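Local coordinates for putative uncharacterized protein (PDB 3EUT), which probably builds polyketides as a type III polyketide synthase, transferring acyl groups, and holds an icosanoic acid molecule along a channel in this structure, at residues Q11-S16 against Q50-G55; L174-T179 against F201-S206. All blocks are in the same frame, centred on the assembly; numbering follows the deposited sequence.

Contact 1: residues Q11-S16 against Q50-G55; sequences QYPPYS and QRSSIG. With DCR (icosanoic acid), chain E.
G55 lies against one face of the Y15 ring, its carbonyl carbon 3.7 Å above the ring plane and displaced toward the rim, while S53 O sits at the ring's edge, in its plane. The other tyrosine, Y12, meets S52 obliquely: OG of S52 comes to 3.1 Å from CD1 of Y12. The Y12 ring also stacks with H327, and its hydroxyl bonds to S337. P13 rests its ring on the peptide after S53, with CG 3.2 Å from S53 O.

Y15 and S53 form a hydrogen-bonded antiparallel pair. S53 N reaches Y15 O at 3.0 Å, and the return bond from Y15 N to S53 O is longer. One residue on, the non-hydrogen-bonded pair S16 and S52 shares a water that donates to S16 OG and, weakly, to S52 OG. Another water takes a bond from S52 OG, which is also bonded to H327 ND1, and gives its own to P13 O and Y15 O.

With chi1 at -179°, the S16 hydroxyl swings opposite the backbone N and donates to OE1 of Q50 across 2.7 Å, approaching from 54° above the plane of the amide carbonyl. Were Q50 an alanine, the S16 hydroxyl would probably lose its protein acceptor across the contact and be left to turn toward the water beside it.

The R51 guanidinium turns one face to C14 of the icosanoic acid, with NH1 and NH2 held by F201 O and I198 O, and S53 OG, hydrogen-bonded to T178 OG1, lies 3.5 Å from C18. The arrangement is a short two-stranded antiparallel sheet, 15-17 with 51-53, beside the thiolase-fold core and along the tail half of the fatty acid, consistent with a channel for acyl chains.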
loop_
_atom_site.group_PDB
_atom_site.type_symbol
_atom_site.label_atom_id
_atom_site.label_comp_id
_atom_site.label_asym_id
_atom_site.label_seq_id
_atom_site.Cartn_x
_atom_site.Cartn_y
_atom_site.Cartn_z
ATOM N N GLN A 11 5.551 20.140 5.120
ATOM C CA GLN A 11 4.529 21.136 4.866
ATOM C C GLN A 11 3.297 20.890 5.720
ATOM O O GLN A 11 2.560 19.916 5.506
ATOM C CB GLN A 11 4.160 21.211 3.378
ATOM C CG GLN A 11 3.262 22.411 3.032
ATOM C CD GLN A 11 3.960 23.760 3.191
ATOM O OE1 GLN A 11 5.175 23.881 3.039
ATOM N NE2 GLN A 11 3.185 24.780 3.488
ATOM N N TYR A 12 3.104 21.770 6.695
ATOM C CA TYR A 12 1.875 21.799 7.489
ATOM C C TYR A 12 0.848 22.698 6.771
ATOM O O TYR A 12 1.237 23.585 6.016
ATOM C CB TYR A 12 2.170 22.350 8.890
ATOM C CG TYR A 12 2.822 21.365 9.846
ATOM C CD1 TYR A 12 2.069 20.370 10.464
ATOM C CD2 TYR A 12 4.183 21.435 10.129
ATOM C CE1 TYR A 12 2.660 19.465 11.367
ATOM C CE2 TYR A 12 4.795 20.530 11.018
ATOM C CZ TYR A 12 4.018 19.553 11.636
ATOM O OH TYR A 12 4.589 18.665 12.508
ATOM N N PRO A 13 -0.459 22.456 6.969
ATOM C CA PRO A 13 -1.480 23.324 6.351
ATOM C C PRO A 13 -1.663 24.711 7.038
ATOM O O PRO A 13 -1.069 24.963 8.066
ATOM C CB PRO A 13 -2.755 22.463 6.444
ATOM C CG PRO A 13 -2.556 21.641 7.648
ATOM C CD PRO A 13 -1.075 21.326 7.690
ATOM N N PRO A 14 -2.479 25.607 6.462
ATOM C CA PRO A 14 -2.537 26.998 6.966
ATOM C C PRO A 14 -3.105 27.197 8.377
ATOM O O PRO A 14 -2.800 28.202 9.022
ATOM C CB PRO A 14 -3.468 27.701 5.957
ATOM C CG PRO A 14 -3.512 26.798 4.763
ATOM C CD PRO A 14 -3.376 25.409 5.311
ATOM N N TYR A 15 -3.934 26.280 8.856
ATOM C CA TYR A 15 -4.642 26.530 10.110
ATOM C C TYR A 15 -4.025 25.860 11.319
ATOM O O TYR A 15 -3.510 24.733 11.249
ATOM C CB TYR A 15 -6.125 26.178 9.980
ATOM C CG TYR A 15 -6.800 26.921 8.851
ATOM C CD1 TYR A 15 -7.494 28.104 9.086
ATOM C CD2 TYR A 15 -6.734 26.441 7.540
ATOM C CE1 TYR A 15 -8.115 28.794 8.037
ATOM C CE2 TYR A 15 -7.344 27.108 6.495
ATOM C CZ TYR A 15 -8.037 28.281 6.748
ATOM O OH TYR A 15 -8.629 28.936 5.693
ATOM N N SER A 16 -4.061 26.576 12.434
ATOM C CA SER A 16 -3.549 26.052 13.679
ATOM C C SER A 16 -4.643 26.228 14.728
ATOM O O SER A 16 -5.018 27.357 15.058
ATOM C CB SER A 16 -2.244 26.770 14.033
ATOM O OG SER A 16 -1.692 26.266 15.225
ATOM N N GLN A 50 -1.685 23.337 20.164
ATOM C CA GLN A 50 -2.347 23.652 18.892
ATOM C C GLN A 50 -2.167 22.517 17.898
ATOM O O GLN A 50 -1.133 21.839 17.894
ATOM C CB GLN A 50 -1.786 24.948 18.282
ATOM C CG GLN A 50 -1.978 26.179 19.156
ATOM C CD GLN A 50 -2.557 27.358 18.404
ATOM O OE1 GLN A 50 -1.971 27.848 17.429
ATOM N NE2 GLN A 50 -3.704 27.847 18.874
ATOM N N ARG A 51 -3.173 22.311 17.055
ATOM C CA ARG A 51 -3.091 21.290 16.019
ATOM C C ARG A 51 -3.208 21.854 14.614
ATOM O O ARG A 51 -3.984 22.789 14.360
ATOM C CB ARG A 51 -4.157 20.215 16.240
ATOM C CG ARG A 51 -3.788 19.280 17.360
ATOM C CD ARG A 51 -4.716 18.100 17.413
ATOM N NE ARG A 51 -5.955 18.430 18.099
ATOM C CZ ARG A 51 -7.059 17.693 18.045
ATOM N NH1 ARG A 51 -7.082 16.577 17.329
ATOM N NH2 ARG A 51 -8.141 18.071 18.726
ATOM N N SER A 52 -2.451 21.255 13.701
ATOM C CA SER A 52 -2.465 21.628 12.288
ATOM C C SER A 52 -3.679 21.059 11.565
ATOM O O SER A 52 -3.989 19.863 11.674
ATOM C CB SER A 52 -1.185 21.139 11.614
ATOM O OG SER A 52 -0.120 21.991 11.981
ATOM N N SER A 53 -4.372 21.910 10.821
ATOM C CA SER A 53 -5.525 21.444 10.059
ATOM C C SER A 53 -5.601 22.141 8.712
ATOM O O SER A 53 -5.183 23.292 8.565
ATOM C CB SER A 53 -6.821 21.696 10.847
ATOM O OG SER A 53 -7.956 21.347 10.084
ATOM N N ILE A 54 -6.152 21.434 7.739
ATOM C CA ILE A 54 -6.452 21.999 6.430
ATOM C C ILE A 54 -7.572 23.066 6.491
ATOM O O ILE A 54 -7.774 23.794 5.528
ATOM C CB ILE A 54 -6.865 20.903 5.403
ATOM C CG1 ILE A 54 -8.115 20.159 5.895
ATOM C CG2 ILE A 54 -5.689 19.941 5.106
ATOM C CD1 ILE A 54 -8.690 19.209 4.902
ATOM N N GLY A 55 -8.297 23.137 7.602
ATOM C CA GLY A 55 -9.367 24.123 7.744
ATOM C C GLY A 55 -9.651 24.544 9.169
ATOM O O GLY A 55 -8.902 24.208 10.090
HETATM O O1 DCR E . -5.162 4.465 14.070
HETATM C C1 DCR E . -4.507 5.321 13.416
HETATM O O2 DCR E . -3.536 5.024 12.681
HETATM C C2 DCR E . -4.903 6.778 13.545
HETATM C C3 DCR E . -5.002 7.503 12.200
HETATM C C4 DCR E . -5.582 8.921 12.308
HETATM C C5 DCR E . -6.904 8.979 13.071
HETATM C C6 DCR E . -7.782 10.176 12.705
HETATM C C7 DCR E . -8.806 10.463 13.805
HETATM C C8 DCR E . -9.682 11.688 13.547
HETATM C C9 DCR E . -9.209 12.857 14.405
HETATM C C10 DCR E . -10.040 14.120 14.216
HETATM C C11 DCR E . -9.232 15.339 14.649
HETATM C C12 DCR E . -10.126 16.442 15.196
HETATM C C13 DCR E . -10.241 17.595 14.214
HETATM C C14 DCR E . -10.214 18.976 14.865
HETATM C C15 DCR E . -10.251 20.041 13.775
HETATM C C16 DCR E . -11.588 20.772 13.641
HETATM C C17 DCR E . -12.200 20.648 12.243
HETATM C C18 DCR E . -11.323 21.159 11.105
HETATM C C19 DCR E . -12.146 21.250 9.830
HETATM C C20 DCR E . -11.429 20.665 8.635
HETATM O O HOH W 1 -0.613 24.355 10.698
HETATM O O HOH W 2 -0.496 23.941 14.784
#

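Contact 2: residues L174-T179 against F201-S206; sequences LEVSTT and FSDCAS. With DCR (icosanoic acid), chain E.
F201 places CB 3.4 Å from S177 OG. With CG anti to the carbonyl carbon (chi1 -66°), the ring is carried past S177 and lays one face against the bound icosanoic acid, with C4 of the acid 3.7 Å above its centre. S177 touches the same chain through CB, next to C6. S202 O stands 2.7 Å from S177 OG, while the S202 hydroxyl is hydrogen-bonded to S330 OG and H327 O.

D203 then sends its carboxylate across to the turn that follows strand 168-175. OD1 receives T178 N at 2.9 Å on its syn lone pair, and S177 N adds a weak bond to the same oxygen. OD2 accepts from T178 OG1 at 2.6 Å, on the syn side and 22° out of the carboxylate plane; I54 N is a further donor to it. Both oxygens are thus engaged, which fixes the rotation of this buried group and is likely to favour its ionised form.

Beyond D203 the two segments pair as neighbouring strands of the central mixed sheet of the thiolase fold, 168-175 and 204-211 running antiparallel. C204 exchanges two backbone bonds with E175: E175 N to C204 O is nearly straight, at 176°, and C204 N returns to E175 O. The E175 carboxylate leads off to S332, T112 and the backbone of C111. A205 forms the next, non-hydrogen-bonded pair with L174, whose CD1 lies 3.8 Å from A205 CB, on the side of the sheet where helix 70-96 packs with F77 and L84.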
loop_
_atom_site.group_PDB
_atom_site.type_symbol
_atom_site.label_atom_id
_atom_site.label_comp_id
_atom_site.label_asym_id
_atom_site.label_seq_id
_atom_site.Cartn_x
_atom_site.Cartn_y
_atom_site.Cartn_z
ATOM N N LEU A 174 1.606 11.579 3.949
ATOM C CA LEU A 174 0.560 12.591 3.904
ATOM C C LEU A 174 -0.601 12.088 4.743
ATOM O O LEU A 174 -1.127 11.008 4.482
ATOM C CB LEU A 174 0.081 12.819 2.462
ATOM C CG LEU A 174 -1.196 13.671 2.294
ATOM C CD1 LEU A 174 -1.020 15.062 2.960
ATOM C CD2 LEU A 174 -1.565 13.835 0.840
ATOM N N GLU A 175 -1.002 12.860 5.750
ATOM C CA GLU A 175 -2.170 12.505 6.537
ATOM C C GLU A 175 -3.125 13.694 6.678
ATOM O O GLU A 175 -2.706 14.828 6.954
ATOM C CB GLU A 175 -1.768 11.951 7.897
ATOM C CG GLU A 175 -0.754 10.759 7.828
ATOM C CD GLU A 175 -1.395 9.424 7.424
ATOM O OE1 GLU A 175 -2.592 9.411 7.043
ATOM O OE2 GLU A 175 -0.693 8.379 7.494
ATOM N N VAL A 176 -4.401 13.420 6.439
ATOM C CA VAL A 176 -5.460 14.395 6.650
ATOM C C VAL A 176 -6.491 13.735 7.562
ATOM O O VAL A 176 -7.413 13.058 7.101
ATOM C CB VAL A 176 -6.093 14.885 5.316
ATOM C CG1 VAL A 176 -7.254 15.871 5.595
ATOM C CG2 VAL A 176 -5.059 15.552 4.440
ATOM N N SER A 177 -6.326 13.947 8.864
ATOM C CA SER A 177 -7.205 13.340 9.851
ATOM C C SER A 177 -8.290 14.282 10.380
ATOM O O SER A 177 -9.312 13.816 10.873
ATOM C CB SER A 177 -6.392 12.763 11.007
ATOM O OG SER A 177 -5.396 13.662 11.445
ATOM N N THR A 178 -8.087 15.592 10.284
ATOM C CA THR A 178 -8.992 16.509 10.996
ATOM C C THR A 178 -10.406 16.557 10.414
ATOM O O THR A 178 -11.345 16.937 11.118
ATOM C CB THR A 178 -8.442 17.940 11.147
ATOM O OG1 THR A 178 -8.233 18.522 9.858
ATOM C CG2 THR A 178 -7.154 17.948 11.979
ATOM N N THR A 179 -10.538 16.162 9.147
ATOM C CA THR A 179 -11.825 16.087 8.450
ATOM C C THR A 179 -12.763 15.022 9.006
ATOM O O THR A 179 -13.959 15.036 8.708
ATOM C CB THR A 179 -11.646 15.797 6.937
ATOM O OG1 THR A 179 -10.708 14.719 6.747
ATOM C CG2 THR A 179 -11.140 17.018 6.225
ATOM N N PHE A 201 -5.052 13.805 16.829
ATOM C CA PHE A 201 -4.541 13.779 15.458
ATOM C C PHE A 201 -4.678 15.098 14.698
ATOM O O PHE A 201 -5.591 15.886 14.956
ATOM C CB PHE A 201 -5.175 12.619 14.687
ATOM C CG PHE A 201 -4.779 11.261 15.209
ATOM C CD1 PHE A 201 -3.545 10.700 14.863
ATOM C CD2 PHE A 201 -5.637 10.537 16.035
ATOM C CE1 PHE A 201 -3.180 9.455 15.336
ATOM C CE2 PHE A 201 -5.274 9.272 16.525
ATOM C CZ PHE A 201 -4.046 8.734 16.182
ATOM N N SER A 202 -3.737 15.343 13.788
ATOM C CA SER A 202 -3.703 16.580 12.991
ATOM C C SER A 202 -3.281 16.260 11.553
ATOM O O SER A 202 -3.113 15.081 11.206
ATOM C CB SER A 202 -2.736 17.584 13.621
ATOM O OG SER A 202 -1.432 17.037 13.748
ATOM N N ASP A 203 -3.095 17.297 10.732
ATOM C CA ASP A 203 -2.773 17.141 9.309
ATOM C C ASP A 203 -1.358 17.624 8.994
ATOM O O ASP A 203 -0.899 18.618 9.558
ATOM C CB ASP A 203 -3.753 17.933 8.431
ATOM C CG ASP A 203 -5.219 17.685 8.794
ATOM O OD1 ASP A 203 -5.526 16.665 9.423
ATOM O OD2 ASP A 203 -6.072 18.512 8.440
ATOM N N CYS A 204 -0.694 16.943 8.057
ATOM C CA CYS A 204 0.685 17.269 7.689
ATOM C C CYS A 204 1.102 16.430 6.482
ATOM O O CYS A 204 0.599 15.305 6.280
ATOM C CB CYS A 204 1.642 16.954 8.848
ATOM S SG CYS A 204 3.370 17.476 8.617
ATOM N N ALA A 205 2.025 16.977 5.698
ATOM C CA ALA A 205 2.828 16.175 4.785
ATOM C C ALA A 205 4.317 16.389 5.027
ATOM O O ALA A 205 4.763 17.513 5.308
ATOM C CB ALA A 205 2.463 16.461 3.312
ATOM N N SER A 206 5.080 15.301 4.917
ATOM C CA SER A 206 6.529 15.357 5.089
ATOM C C SER A 206 7.191 14.383 4.134
ATOM O O SER A 206 6.603 13.363 3.749
ATOM C CB SER A 206 6.956 15.081 6.551
ATOM O OG SER A 206 6.655 13.745 6.967
HETATM O O1 DCR E . -5.162 4.465 14.070
HETATM C C1 DCR E . -4.507 5.321 13.416
HETATM O O2 DCR E . -3.536 5.024 12.681
HETATM C C2 DCR E . -4.903 6.778 13.545
HETATM C C3 DCR E . -5.002 7.503 12.200
HETATM C C4 DCR E . -5.582 8.921 12.308
HETATM C C5 DCR E . -6.904 8.979 13.071
HETATM C C6 DCR E . -7.782 10.176 12.705
HETATM C C7 DCR E . -8.806 10.463 13.805
HETATM C C8 DCR E . -9.682 11.688 13.547
HETATM C C9 DCR E . -9.209 12.857 14.405
HETATM C C10 DCR E . -10.040 14.120 14.216
HETATM C C11 DCR E . -9.232 15.339 14.649
HETATM C C12 DCR E . -10.126 16.442 15.196
HETATM C C13 DCR E . -10.241 17.595 14.214
HETATM C C14 DCR E . -10.214 18.976 14.865
HETATM C C15 DCR E . -10.251 20.041 13.775
HETATM C C16 DCR E . -11.588 20.772 13.641
HETATM C C17 DCR E . -12.200 20.648 12.243
HETATM C C18 DCR E . -11.323 21.159 11.105
HETATM C C19 DCR E . -12.146 21.250 9.830
HETATM C C20 DCR E . -11.429 20.665 8.635
#

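How the contacts relate
Contact 2 is buried in the central sheet, its centre about 9 Å from that of the chain; contact 1 lies about 15 Å out, partly exposed, on a small separate sheet. Both share antiparallel backbone bonds, but contact 2 adds a buried carboxylate, contact 1 serine hydroxyls, waters, an amide and tyrosine and proline rings. They nevertheless touch, with centres about 8 Å apart. Q11 N meets A205 O at 2.7 Å, probably a hydrogen bond that joins strand 4-11 to 204-211, and S53 OG probably bonds T178 OG1. Both line the icosanoic acid, contact 2 along C2 to C13 and contact 1 along C11 to C20, overlapping in the middle.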